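Local coordinates for protein Afp1 (Serratia entomophila, PDB 6RBN) that probably builds the inner tube of the anti-feeding prophage, a contractile injection system, stacking as many copies inside the helical sheath, at residues P62-S67 and L139-V144; Y78-A83 and A115-L120; M95-N100 and L107-V112; S119-S124 and V134-L139. All blocks are in the same frame, centred on the assembly; numbering follows the deposited sequence.

Contact 1 of 4, residues P62-S67 and L139-V144; sequences PNITLS and LMADRV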
loop_
_atom_site.group_PDB
_atom_site.type_symbol
_atom_site.label_atom_id
_atom_site.label_comp_id
_atom_site.label_asym_id
_atom_site.label_seq_id
_atom_site.Cartn_x
_atom_site.Cartn_y
_atom_site.Cartn_z
ATOM N N PRO A 62 44.052 -4.377 -35.245
ATOM C CA PRO A 62 42.878 -4.525 -34.387
ATOM C C PRO A 62 43.030 -5.682 -33.413
ATOM O O PRO A 62 43.641 -6.708 -33.712
ATOM C CB PRO A 62 41.750 -4.790 -35.389
ATOM C CG PRO A 62 42.426 -5.409 -36.538
ATOM C CD PRO A 62 43.773 -4.779 -36.632
ATOM N N ASN A 63 42.463 -5.492 -32.226
ATOM C CA ASN A 63 42.406 -6.520 -31.193
ATOM C C ASN A 63 40.941 -6.854 -30.959
ATOM O O ASN A 63 40.181 -6.021 -30.461
ATOM C CB ASN A 63 43.083 -6.052 -29.909
ATOM C CG ASN A 63 44.571 -5.863 -30.079
ATOM O OD1 ASN A 63 45.083 -4.746 -30.005
ATOM N ND2 ASN A 63 45.279 -6.958 -30.309
ATOM N N ILE A 64 40.553 -8.074 -31.311
ATOM C CA ILE A 64 39.157 -8.467 -31.429
ATOM C C ILE A 64 38.843 -9.481 -30.345
ATOM O O ILE A 64 39.584 -10.450 -30.159
ATOM C CB ILE A 64 38.879 -9.029 -32.832
ATOM C CG1 ILE A 64 39.133 -7.933 -33.856
ATOM C CG2 ILE A 64 37.467 -9.558 -32.950
ATOM C CD1 ILE A 64 39.227 -8.429 -35.238
ATOM N N THR A 65 37.746 -9.257 -29.626
ATOM C CA THR A 65 37.325 -10.109 -28.525
ATOM C C THR A 65 36.047 -10.835 -28.907
ATOM O O THR A 65 35.034 -10.197 -29.202
ATOM C CB THR A 65 37.105 -9.282 -27.258
ATOM O OG1 THR A 65 38.352 -8.733 -26.816
ATOM C CG2 THR A 65 36.490 -10.129 -26.169
ATOM N N LEU A 66 36.098 -12.162 -28.902
ATOM C CA LEU A 66 34.933 -13.012 -29.099
ATOM C C LEU A 66 34.716 -13.829 -27.836
ATOM O O LEU A 66 35.681 -14.257 -27.198
ATOM C CB LEU A 66 35.120 -13.947 -30.293
ATOM C CG LEU A 66 35.262 -13.350 -31.689
ATOM C CD1 LEU A 66 35.569 -14.440 -32.689
ATOM C CD2 LEU A 66 34.008 -12.627 -32.080
ATOM N N SER A 67 33.460 -14.048 -27.466
ATOM C CA SER A 67 33.173 -14.838 -26.278
ATOM C C SER A 67 31.942 -15.699 -26.504
ATOM O O SER A 67 30.924 -15.210 -26.997
ATOM C CB SER A 67 32.975 -13.948 -25.050
ATOM O OG SER A 67 31.801 -13.179 -25.168
ATOM N N LEU A 139 41.785 -12.067 -30.402
ATOM C CA LEU A 139 42.365 -12.336 -31.703
ATOM C C LEU A 139 43.220 -11.156 -32.125
ATOM O O LEU A 139 42.922 -10.005 -31.801
ATOM C CB LEU A 139 41.276 -12.581 -32.742
ATOM C CG LEU A 139 40.317 -13.741 -32.483
ATOM C CD1 LEU A 139 39.212 -13.703 -33.501
ATOM C CD2 LEU A 139 41.026 -15.060 -32.542
ATOM N N MET A 140 44.293 -11.453 -32.845
ATOM C CA MET A 140 45.148 -10.443 -33.448
ATOM C C MET A 140 44.951 -10.480 -34.953
ATOM O O MET A 140 45.106 -11.533 -35.575
ATOM C CB MET A 140 46.613 -10.684 -33.098
ATOM C CG MET A 140 47.578 -9.665 -33.679
ATOM S SD MET A 140 47.451 -8.024 -32.959
ATOM C CE MET A 140 48.253 -8.311 -31.387
ATOM N N ALA A 141 44.606 -9.339 -35.534
ATOM C CA ALA A 141 44.364 -9.272 -36.968
ATOM C C ALA A 141 45.202 -8.177 -37.597
ATOM O O ALA A 141 46.072 -7.605 -36.938
ATOM C CB ALA A 141 42.887 -9.035 -37.246
ATOM N N ASP A 142 44.948 -7.867 -38.865
ATOM C CA ASP A 142 45.738 -6.849 -39.544
ATOM C C ASP A 142 44.895 -5.748 -40.176
ATOM O O ASP A 142 45.357 -4.607 -40.281
ATOM C CB ASP A 142 46.639 -7.509 -40.584
ATOM C CG ASP A 142 45.898 -8.469 -41.450
ATOM O OD1 ASP A 142 44.713 -8.701 -41.156
ATOM O OD2 ASP A 142 46.493 -9.000 -42.407
ATOM N N ARG A 143 43.669 -6.057 -40.592
ATOM C CA ARG A 143 42.768 -5.008 -41.044
ATOM C C ARG A 143 41.328 -5.422 -40.786
ATOM O O ARG A 143 41.015 -6.602 -40.635
ATOM C CB ARG A 143 42.956 -4.675 -42.528
ATOM C CG ARG A 143 42.502 -5.756 -43.463
ATOM C CD ARG A 143 42.752 -5.389 -44.905
ATOM N NE ARG A 143 42.251 -6.422 -45.804
ATOM C CZ ARG A 143 42.956 -7.479 -46.194
ATOM N NH1 ARG A 143 42.422 -8.369 -47.013
ATOM N NH2 ARG A 143 44.203 -7.637 -45.773
ATOM N N VAL A 144 40.459 -4.414 -40.722
ATOM C CA VAL A 144 39.018 -4.586 -40.574
ATOM C C VAL A 144 38.346 -3.750 -41.651
ATOM O O VAL A 144 38.549 -2.533 -41.711
ATOM C CB VAL A 144 38.519 -4.159 -39.181
ATOM C CG1 VAL A 144 37.008 -4.153 -39.138
ATOM C CG2 VAL A 144 39.054 -5.083 -38.113
#
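Pro62 lays the CB-CG side of its ring over two small apolar groups: CG is 3.7 Å from CB of Ala141, and the ring and Val144 slide past each other in opposite directions, with Pro62 CG 3.7 Å from Val144 CG2. The torsion of Val144 (chi1 171°) sets CG1 anti to the backbone N and leaves CG2 as the branch that touches. From the strand beginning just after Pro62, Ile64 stretches its tip, CD1, to 4.2 Å from CB of Ala141, and Leu66 crosses Leu139 obliquely, CD1 to CD1 at 3.8 Å. The other face carries Asn63 and Met140 side by side, with Asn63 ND2 3.4 Å from Met140 CE at the end of a thioether chain bent twice. In the backbone, Ile64 and Leu139 form an antiparallel hydrogen-bonded pair. Ile64 N meets a lone pair of Leu139 O in the carbonyl plane at 3.1 Å (172°), Leu139 N reaches Ile64 O at 2.7 Å, and Ala141 N bonds Pro62 O weakly. Proline has no N-H to give, so it suits this strand end, offering a carbonyl and an apolar ring. Main-chain bonds thus align strands 63-69 and 134-140, while aliphatic groups bury one face of the sheet.

Contact 2 of 4, residues Y78-A83 and A115-L120; sequences YEWINA and AFPTSL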
loop_
_atom_site.group_PDB
_atom_site.type_symbol
_atom_site.label_atom_id
_atom_site.label_comp_id
_atom_site.label_asym_id
_atom_site.label_seq_id
_atom_site.Cartn_x
_atom_site.Cartn_y
_atom_site.Cartn_z
ATOM N N TYR A 78 39.609 -24.230 -28.615
ATOM C CA TYR A 78 40.792 -24.738 -27.935
ATOM C C TYR A 78 41.765 -25.400 -28.898
ATOM O O TYR A 78 42.975 -25.203 -28.774
ATOM C CB TYR A 78 40.397 -25.715 -26.836
ATOM C CG TYR A 78 41.575 -26.363 -26.160
ATOM C CD1 TYR A 78 42.395 -25.640 -25.313
ATOM C CD2 TYR A 78 41.857 -27.706 -26.361
ATOM C CE1 TYR A 78 43.471 -26.230 -24.692
ATOM C CE2 TYR A 78 42.929 -28.305 -25.745
ATOM C CZ TYR A 78 43.729 -27.562 -24.912
ATOM O OH TYR A 78 44.798 -28.160 -24.298
ATOM N N GLU A 79 41.277 -26.181 -29.869
ATOM C CA GLU A 79 42.213 -26.818 -30.792
ATOM C C GLU A 79 42.816 -25.848 -31.796
ATOM O O GLU A 79 43.729 -26.238 -32.528
ATOM C CB GLU A 79 41.583 -27.976 -31.567
ATOM C CG GLU A 79 41.249 -29.190 -30.729
ATOM C CD GLU A 79 39.781 -29.308 -30.438
ATOM O OE1 GLU A 79 38.999 -28.590 -31.095
ATOM O OE2 GLU A 79 39.408 -30.108 -29.558
ATOM N N TRP A 80 42.335 -24.610 -31.852
ATOM C CA TRP A 80 42.927 -23.593 -32.703
ATOM C C TRP A 80 43.958 -22.751 -31.966
ATOM O O TRP A 80 44.844 -22.178 -32.608
ATOM C CB TRP A 80 41.808 -22.732 -33.297
ATOM C CG TRP A 80 42.233 -21.645 -34.216
ATOM C CD1 TRP A 80 43.153 -21.727 -35.214
ATOM C CD2 TRP A 80 41.644 -20.349 -34.323
ATOM N NE1 TRP A 80 43.232 -20.534 -35.884
ATOM C CE2 TRP A 80 42.304 -19.674 -35.362
ATOM C CE3 TRP A 80 40.639 -19.684 -33.619
ATOM C CZ2 TRP A 80 41.993 -18.368 -35.714
ATOM C CZ3 TRP A 80 40.333 -18.390 -33.970
ATOM C CH2 TRP A 80 41.009 -17.744 -35.006
ATOM N N ILE A 81 43.892 -22.698 -30.637
ATOM C CA ILE A 81 44.928 -22.046 -29.844
ATOM C C ILE A 81 45.933 -23.054 -29.287
ATOM O O ILE A 81 47.019 -22.654 -28.842
ATOM C CB ILE A 81 44.291 -21.203 -28.712
ATOM C CG1 ILE A 81 45.242 -20.111 -28.218
ATOM C CG2 ILE A 81 43.860 -22.084 -27.558
ATOM C CD1 ILE A 81 44.599 -19.095 -27.347
ATOM N N ASN A 82 45.626 -24.349 -29.326
ATOM C CA ASN A 82 46.593 -25.342 -28.881
ATOM C C ASN A 82 47.589 -25.704 -29.971
ATOM O O ASN A 82 48.665 -26.222 -29.660
ATOM C CB ASN A 82 45.883 -26.612 -28.413
ATOM C CG ASN A 82 46.674 -27.389 -27.374
ATOM O OD1 ASN A 82 46.156 -28.330 -26.778
ATOM N ND2 ASN A 82 47.908 -26.978 -27.118
ATOM N N ALA A 83 47.258 -25.449 -31.231
ATOM C CA ALA A 83 48.101 -25.843 -32.357
ATOM C C ALA A 83 49.045 -24.710 -32.756
ATOM O O ALA A 83 49.065 -24.249 -33.894
ATOM C CB ALA A 83 47.233 -26.282 -33.528
ATOM N N ALA A 115 43.120 -13.385 -38.768
ATOM C CA ALA A 115 42.998 -13.439 -37.322
ATOM C C ALA A 115 43.605 -14.728 -36.790
ATOM O O ALA A 115 43.468 -15.788 -37.400
ATOM C CB ALA A 115 41.536 -13.330 -36.897
ATOM N N PHE A 116 44.282 -14.626 -35.650
ATOM C CA PHE A 116 44.837 -15.780 -34.965
ATOM C C PHE A 116 44.710 -15.534 -33.471
ATOM O O PHE A 116 44.754 -14.378 -33.037
ATOM C CB PHE A 116 46.300 -16.036 -35.377
ATOM C CG PHE A 116 47.266 -14.951 -34.991
ATOM C CD1 PHE A 116 47.475 -13.867 -35.822
ATOM C CD2 PHE A 116 48.014 -15.052 -33.830
ATOM C CE1 PHE A 116 48.371 -12.884 -35.478
ATOM C CE2 PHE A 116 48.906 -14.071 -33.486
ATOM C CZ PHE A 116 49.086 -12.989 -34.313
ATOM N N PRO A 117 44.532 -16.579 -32.664
ATOM C CA PRO A 117 44.286 -16.363 -31.236
ATOM C C PRO A 117 45.548 -16.013 -30.471
ATOM O O PRO A 117 46.627 -16.553 -30.719
ATOM C CB PRO A 117 43.722 -17.709 -30.773
ATOM C CG PRO A 117 44.293 -18.682 -31.703
ATOM C CD PRO A 117 44.375 -17.999 -33.025
ATOM N N THR A 118 45.399 -15.090 -29.527
ATOM C CA THR A 118 46.467 -14.757 -28.604
ATOM C C THR A 118 46.140 -15.091 -27.159
ATOM O O THR A 118 47.062 -15.180 -26.346
ATOM C CB THR A 118 46.827 -13.266 -28.700
ATOM O OG1 THR A 118 45.689 -12.475 -28.348
ATOM C CG2 THR A 118 47.259 -12.910 -30.101
ATOM N N SER A 119 44.870 -15.289 -26.817
ATOM C CA SER A 119 44.507 -15.649 -25.455
ATOM C C SER A 119 43.193 -16.412 -25.470
ATOM O O SER A 119 42.395 -16.286 -26.397
ATOM C CB SER A 119 44.392 -14.417 -24.557
ATOM O OG SER A 119 43.259 -13.648 -24.895
ATOM N N LEU A 120 42.986 -17.208 -24.425
ATOM C CA LEU A 120 41.735 -17.941 -24.234
ATOM C C LEU A 120 41.508 -18.059 -22.736
ATOM O O LEU A 120 42.156 -18.874 -22.079
ATOM C CB LEU A 120 41.786 -19.317 -24.882
ATOM C CG LEU A 120 40.529 -20.178 -24.751
ATOM C CD1 LEU A 120 39.356 -19.535 -25.457
ATOM C CD2 LEU A 120 40.778 -21.561 -25.295
#
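Trp80 turns one face of its indole toward Pro117, whose CD stands over the centre of the six-membered ring, 3.6 Å from its centroid and 15° off the normal. This is a CH-pi contact, well served by a proline CD, whose hydrogens are polarised by the adjoining nitrogen. Trp80 reaches this position with CG anti to its backbone N (chi1 -179°), and the edge of the same ring brings CZ2 to within 3.4 Å of Ala115 O. Its pyrrole nitrogen looks elsewhere: NE1 bonds Glu90 O, and Lys92 makes a cation-pi contact with the ring.

Ile81 slides past Pro117 in the opposite direction, with CG1 3.8 Å from Pro117 CB. Its extended tip then wedges between the strand residues, CD1 lying 3.7 Å from CB of Leu120. Leu120 crosses it obliquely, and the CD2 branch comes 3.9 Å from Ile81 CG2. Leu120 CD2 also approaches the edge of the Tyr78 ring, 4.4 Å from its CD1. Across the two segments no hydrogen bond forms, so the join is held by apolar shape. The helix itself is short and weakly bonded, with Asn82 N to Tyr78 O as its best bond at 2.8 Å. A short helix laid by aromatic and aliphatic side chains on the strands of a beta-barrel is consistent with the gp19-like tail-tube fold.

Contact 3 of 4, residues M95-N100 and L107-V112; sequences MISLTN and LVSWNV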
loop_
_atom_site.group_PDB
_atom_site.type_symbol
_atom_site.label_atom_id
_atom_site.label_comp_id
_atom_site.label_asym_id
_atom_site.label_seq_id
_atom_site.Cartn_x
_atom_site.Cartn_y
_atom_site.Cartn_z
ATOM N N MET A 95 34.153 -13.093 -40.320
ATOM C CA MET A 95 33.089 -12.226 -40.804
ATOM C C MET A 95 32.013 -12.136 -39.738
ATOM O O MET A 95 31.476 -13.159 -39.314
ATOM C CB MET A 95 32.472 -12.753 -42.093
ATOM C CG MET A 95 31.503 -11.783 -42.723
ATOM S SD MET A 95 30.607 -12.538 -44.076
ATOM C CE MET A 95 31.961 -12.858 -45.177
ATOM N N ILE A 96 31.691 -10.919 -39.313
ATOM C CA ILE A 96 30.628 -10.681 -38.346
ATOM C C ILE A 96 29.560 -9.859 -39.050
ATOM O O ILE A 96 29.790 -8.695 -39.393
ATOM C CB ILE A 96 31.137 -9.975 -37.086
ATOM C CG1 ILE A 96 32.166 -10.852 -36.381
ATOM C CG2 ILE A 96 29.993 -9.681 -36.152
ATOM C CD1 ILE A 96 32.882 -10.166 -35.260
ATOM N N SER A 97 28.394 -10.458 -39.262
ATOM C CA SER A 97 27.349 -9.893 -40.102
ATOM C C SER A 97 26.130 -9.554 -39.259
ATOM O O SER A 97 25.568 -10.438 -38.612
ATOM C CB SER A 97 26.941 -10.886 -41.192
ATOM O OG SER A 97 28.036 -11.261 -41.999
ATOM N N LEU A 98 25.707 -8.291 -39.285
ATOM C CA LEU A 98 24.397 -7.942 -38.747
ATOM C C LEU A 98 23.320 -8.543 -39.635
ATOM O O LEU A 98 23.319 -8.336 -40.852
ATOM C CB LEU A 98 24.228 -6.431 -38.638
ATOM C CG LEU A 98 25.007 -5.766 -37.507
ATOM C CD1 LEU A 98 24.849 -4.270 -37.567
ATOM C CD2 LEU A 98 24.506 -6.291 -36.190
ATOM N N THR A 99 22.408 -9.289 -39.030
ATOM C CA THR A 99 21.602 -10.250 -39.756
ATOM C C THR A 99 20.125 -9.940 -39.531
ATOM O O THR A 99 19.749 -9.254 -38.578
ATOM C CB THR A 99 21.969 -11.675 -39.289
ATOM O OG1 THR A 99 23.391 -11.763 -39.178
ATOM C CG2 THR A 99 21.576 -12.736 -40.297
ATOM N N ASN A 100 19.294 -10.433 -40.446
ATOM C CA ASN A 100 17.847 -10.476 -40.310
ATOM C C ASN A 100 17.457 -11.380 -39.131
ATOM O O ASN A 100 18.275 -12.135 -38.596
ATOM C CB ASN A 100 17.248 -10.985 -41.620
ATOM C CG ASN A 100 15.787 -10.671 -41.768
ATOM O OD1 ASN A 100 15.171 -10.085 -40.880
ATOM N ND2 ASN A 100 15.218 -11.056 -42.902
ATOM N N LEU A 107 22.714 -7.590 -43.369
ATOM C CA LEU A 107 22.451 -6.161 -43.480
ATOM C C LEU A 107 23.744 -5.369 -43.656
ATOM O O LEU A 107 23.939 -4.702 -44.675
ATOM C CB LEU A 107 21.688 -5.689 -42.241
ATOM C CG LEU A 107 20.351 -6.392 -42.016
ATOM C CD1 LEU A 107 19.754 -5.986 -40.687
ATOM C CD2 LEU A 107 19.394 -6.104 -43.153
ATOM N N VAL A 108 24.628 -5.429 -42.661
ATOM C CA VAL A 108 25.957 -4.826 -42.699
ATOM C C VAL A 108 26.907 -5.829 -42.066
ATOM O O VAL A 108 26.636 -6.330 -40.973
ATOM C CB VAL A 108 26.023 -3.480 -41.942
ATOM C CG1 VAL A 108 27.447 -2.975 -41.855
ATOM C CG2 VAL A 108 25.168 -2.413 -42.602
ATOM N N SER A 109 28.009 -6.137 -42.743
ATOM C CA SER A 109 28.964 -7.086 -42.198
ATOM C C SER A 109 30.338 -6.452 -42.054
ATOM O O SER A 109 30.687 -5.494 -42.743
ATOM C CB SER A 109 29.056 -8.344 -43.062
ATOM O OG SER A 109 29.615 -8.066 -44.319
ATOM N N TRP A 110 31.112 -7.011 -41.127
ATOM C CA TRP A 110 32.476 -6.592 -40.827
ATOM C C TRP A 110 33.419 -7.731 -41.174
ATOM O O TRP A 110 33.261 -8.842 -40.664
ATOM C CB TRP A 110 32.616 -6.224 -39.351
ATOM C CG TRP A 110 32.082 -4.888 -38.981
ATOM C CD1 TRP A 110 32.799 -3.752 -38.797
ATOM C CD2 TRP A 110 30.712 -4.533 -38.785
ATOM N NE1 TRP A 110 31.969 -2.711 -38.480
ATOM C CE2 TRP A 110 30.678 -3.165 -38.468
ATOM C CE3 TRP A 110 29.510 -5.239 -38.838
ATOM C CZ2 TRP A 110 29.493 -2.491 -38.207
ATOM C CZ3 TRP A 110 28.338 -4.571 -38.580
ATOM C CH2 TRP A 110 28.334 -3.209 -38.268
ATOM N N ASN A 111 34.393 -7.456 -42.031
ATOM C CA ASN A 111 35.348 -8.462 -42.468
ATOM C C ASN A 111 36.672 -8.284 -41.743
ATOM O O ASN A 111 37.130 -7.161 -41.525
ATOM C CB ASN A 111 35.572 -8.384 -43.975
ATOM C CG ASN A 111 34.323 -8.672 -44.757
ATOM O OD1 ASN A 111 33.808 -7.813 -45.465
ATOM N ND2 ASN A 111 33.818 -9.888 -44.629
ATOM N N VAL A 112 37.282 -9.406 -41.371
ATOM C CA VAL A 112 38.548 -9.444 -40.651
ATOM C C VAL A 112 39.489 -10.348 -41.435
ATOM O O VAL A 112 39.108 -11.460 -41.806
ATOM C CB VAL A 112 38.351 -9.957 -39.215
ATOM C CG1 VAL A 112 39.658 -10.145 -38.529
ATOM C CG2 VAL A 112 37.473 -9.008 -38.427
#
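Trp110 leaves its strand with CG anti to the carbonyl carbon (chi1 -78°), and CB starts 3.8 Å from Ile96 O. Next along the ring edge, CE3 approaches that same oxygen, which lies in the ring plane at 3.5 Å. Beyond it CZ3 meets Leu98 CD1 at 3.6 Å, again at the edge, and the outermost CH2 still touches that methyl. Leu98 suits the place because its branched end fits against the indole rim, the two side chains crossing obliquely. Further out, Phe125 of a neighbouring subunit meets the Trp110 ring edge-to-face. The backbone of Trp110 pairs with Ile96: Ile96 N gives to Trp110 O at 2.9 Å (169°), and Trp110 N returns a bond to Ile96 O from above the carbonyl plane. Near the corner at Val108, Leu98 is held twice, its N bonding Val108 O and its O receiving Leu107 N at 2.7 Å. The other face is mixed: Ser97 OG lies 3.3 Å from Ser109 CB, and the long Met95 chain runs beside Asn111, with Met95 CE 3.5 Å from Asn111 ND2. Main-chain bonds thus zip strands 92-99 and 109-121 together, while the Ile96, Leu98 and Trp110 face is apolar and packs partly against another subunit.

Contact 4 of 4, residues S119-S124 and V134-L139; sequences SLTSPS and VQQITL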
loop_
_atom_site.group_PDB
_atom_site.type_symbol
_atom_site.label_atom_id
_atom_site.label_comp_id
_atom_site.label_asym_id
_atom_site.label_seq_id
_atom_site.Cartn_x
_atom_site.Cartn_y
_atom_site.Cartn_z
ATOM N N SER A 119 44.870 -15.289 -26.817
ATOM C CA SER A 119 44.507 -15.649 -25.455
ATOM C C SER A 119 43.193 -16.412 -25.470
ATOM O O SER A 119 42.395 -16.286 -26.397
ATOM C CB SER A 119 44.392 -14.417 -24.557
ATOM O OG SER A 119 43.259 -13.648 -24.895
ATOM N N LEU A 120 42.986 -17.208 -24.425
ATOM C CA LEU A 120 41.735 -17.941 -24.234
ATOM C C LEU A 120 41.508 -18.059 -22.736
ATOM O O LEU A 120 42.156 -18.874 -22.079
ATOM C CB LEU A 120 41.786 -19.317 -24.882
ATOM C CG LEU A 120 40.529 -20.178 -24.751
ATOM C CD1 LEU A 120 39.356 -19.535 -25.457
ATOM C CD2 LEU A 120 40.778 -21.561 -25.295
ATOM N N THR A 121 40.598 -17.257 -22.198
ATOM C CA THR A 121 40.386 -17.215 -20.759
ATOM C C THR A 121 39.267 -18.172 -20.378
ATOM O O THR A 121 38.142 -18.048 -20.867
ATOM C CB THR A 121 40.060 -15.800 -20.288
ATOM O OG1 THR A 121 38.810 -15.393 -20.838
ATOM C CG2 THR A 121 41.130 -14.834 -20.743
ATOM N N SER A 122 39.586 -19.126 -19.510
ATOM C CA SER A 122 38.596 -20.039 -18.973
ATOM C C SER A 122 37.669 -19.293 -18.014
ATOM O O SER A 122 38.042 -18.246 -17.480
ATOM C CB SER A 122 39.297 -21.181 -18.243
ATOM O OG SER A 122 39.940 -20.694 -17.079
ATOM N N PRO A 123 36.450 -19.792 -17.791
ATOM C CA PRO A 123 35.545 -19.119 -16.856
ATOM C C PRO A 123 36.008 -19.237 -15.413
ATOM O O PRO A 123 36.734 -20.155 -15.030
ATOM C CB PRO A 123 34.219 -19.852 -17.062
ATOM C CG PRO A 123 34.608 -21.167 -17.596
ATOM C CD PRO A 123 35.766 -20.905 -18.474
ATOM N N SER A 124 35.566 -18.279 -14.607
ATOM C CA SER A 124 35.847 -18.292 -13.181
ATOM C C SER A 124 34.806 -19.156 -12.483
ATOM O O SER A 124 33.615 -18.839 -12.505
ATOM C CB SER A 124 35.840 -16.872 -12.623
ATOM O OG SER A 124 36.084 -16.864 -11.229
ATOM N N VAL A 134 31.683 -19.324 -19.655
ATOM C CA VAL A 134 31.884 -18.534 -20.863
ATOM C C VAL A 134 33.375 -18.365 -21.097
ATOM O O VAL A 134 34.066 -17.723 -20.297
ATOM C CB VAL A 134 31.194 -17.163 -20.777
ATOM C CG1 VAL A 134 31.576 -16.304 -21.962
ATOM C CG2 VAL A 134 29.694 -17.330 -20.731
ATOM N N GLN A 135 33.866 -18.936 -22.189
ATOM C CA GLN A 135 35.216 -18.673 -22.650
ATOM C C GLN A 135 35.260 -17.355 -23.405
ATOM O O GLN A 135 34.273 -16.930 -24.002
ATOM C CB GLN A 135 35.701 -19.797 -23.551
ATOM C CG GLN A 135 35.976 -21.081 -22.826
ATOM C CD GLN A 135 36.312 -22.200 -23.771
ATOM O OE1 GLN A 135 36.207 -22.050 -24.987
ATOM N NE2 GLN A 135 36.730 -23.333 -23.224
ATOM N N GLN A 136 36.423 -16.716 -23.384
ATOM C CA GLN A 136 36.610 -15.399 -23.982
ATOM C C GLN A 136 37.955 -15.384 -24.696
ATOM O O GLN A 136 39.005 -15.375 -24.048
ATOM C CB GLN A 136 36.507 -14.313 -22.912
ATOM C CG GLN A 136 36.695 -12.880 -23.366
ATOM C CD GLN A 136 38.101 -12.376 -23.100
ATOM O OE1 GLN A 136 38.772 -12.844 -22.183
ATOM N NE2 GLN A 136 38.540 -11.403 -23.874
ATOM N N ILE A 137 37.918 -15.390 -26.025
ATOM C CA ILE A 137 39.107 -15.484 -26.863
ATOM C C ILE A 137 39.408 -14.115 -27.458
ATOM O O ILE A 137 38.493 -13.372 -27.835
ATOM C CB ILE A 137 38.927 -16.575 -27.948
ATOM C CG1 ILE A 137 40.198 -16.786 -28.769
ATOM C CG2 ILE A 137 37.727 -16.320 -28.849
ATOM C CD1 ILE A 137 40.181 -18.056 -29.573
ATOM N N THR A 138 40.686 -13.748 -27.483
ATOM C CA THR A 138 41.124 -12.528 -28.136
ATOM C C THR A 138 41.940 -12.880 -29.369
ATOM O O THR A 138 42.692 -13.855 -29.379
ATOM C CB THR A 138 41.960 -11.633 -27.228
ATOM O OG1 THR A 138 43.150 -12.323 -26.842
ATOM C CG2 THR A 138 41.183 -11.251 -25.994
ATOM N N LEU A 139 41.785 -12.067 -30.402
ATOM C CA LEU A 139 42.365 -12.336 -31.703
ATOM C C LEU A 139 43.220 -11.156 -32.125
ATOM O O LEU A 139 42.922 -10.005 -31.801
ATOM C CB LEU A 139 41.276 -12.581 -32.742
ATOM C CG LEU A 139 40.317 -13.741 -32.483
ATOM C CD1 LEU A 139 39.212 -13.703 -33.501
ATOM C CD2 LEU A 139 41.026 -15.060 -32.542
#
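Thr138 OG1 is gripped by two hydroxyls, Ser119 OG and Thr118 OG1, both on the neighbouring strand. The bond to Ser119 OG is modelled very short, at 2.4 Å, and either oxygen could be its donor. Thr138 places OG1 between its backbone N and carbonyl carbon (chi1 62°), and Ser119 holds its own oxygen likewise, so the two hydroxyls meet tip to tip on one face of the sheet. Thr138 N also bonds Ser119 O at 3.2 Å, from above the carbonyl plane.

Two residues along, Thr121 pairs with Gln136. Thr121 N points almost straight at Gln136 O, 3.1 Å away (177°), and a weak return bond runs from Gln136 N to Thr121 O. The hydroxyl of Thr121 has two acceptors within reach, Gln136 OE1 at 2.9 Å and Gln136 O at 3.2 Å, and its single proton may go to either. A bend of the glutamine chain at chi2 (-99°) brings OE1 over to it. Short hydroxyl side chains suit this partly exposed face, where each can bond a polar group of the facing strand. On the buried face Leu120 crosses Ile137 obliquely, with CD1 3.9 Å from Ile137 CB. Where the ladder ends, Pro123 CB rests 3.7 Å from Val134 N. Gln135 turns its amide to Asn75.

Strand 134-140 lies between strands 63-69 and 109-121, its Leu139 touching Trp80 of helix 78-81, while Ser119 and Leu120 pair with a strand of a neighbouring subunit, carrying the sheet across the interface.

How the contacts relate
From the N terminus, residues 62-67 open contact 1, the longest loop, which encloses everything else. Residues 78-83 open contact 2, and inside it 95-100 returns almost at once through 107-112, so contact 3 closes the shortest loop. Contact 2 then closes at 115-120, on the same long strand, 109-121. Contact 4 begins on that stretch, sharing Ser119 and Leu120, and closes at 134-139, where Leu139 passes it on to contact 1, which ends at 139-144. No loops cross: contact 3 nests in contact 2, contacts 3 and 4 run in series, and all lie within contact 1. Together they tie strands 63-69, 134-140, 109-121 and 92-99 in that order, with helix 78-81 laid on the sheet.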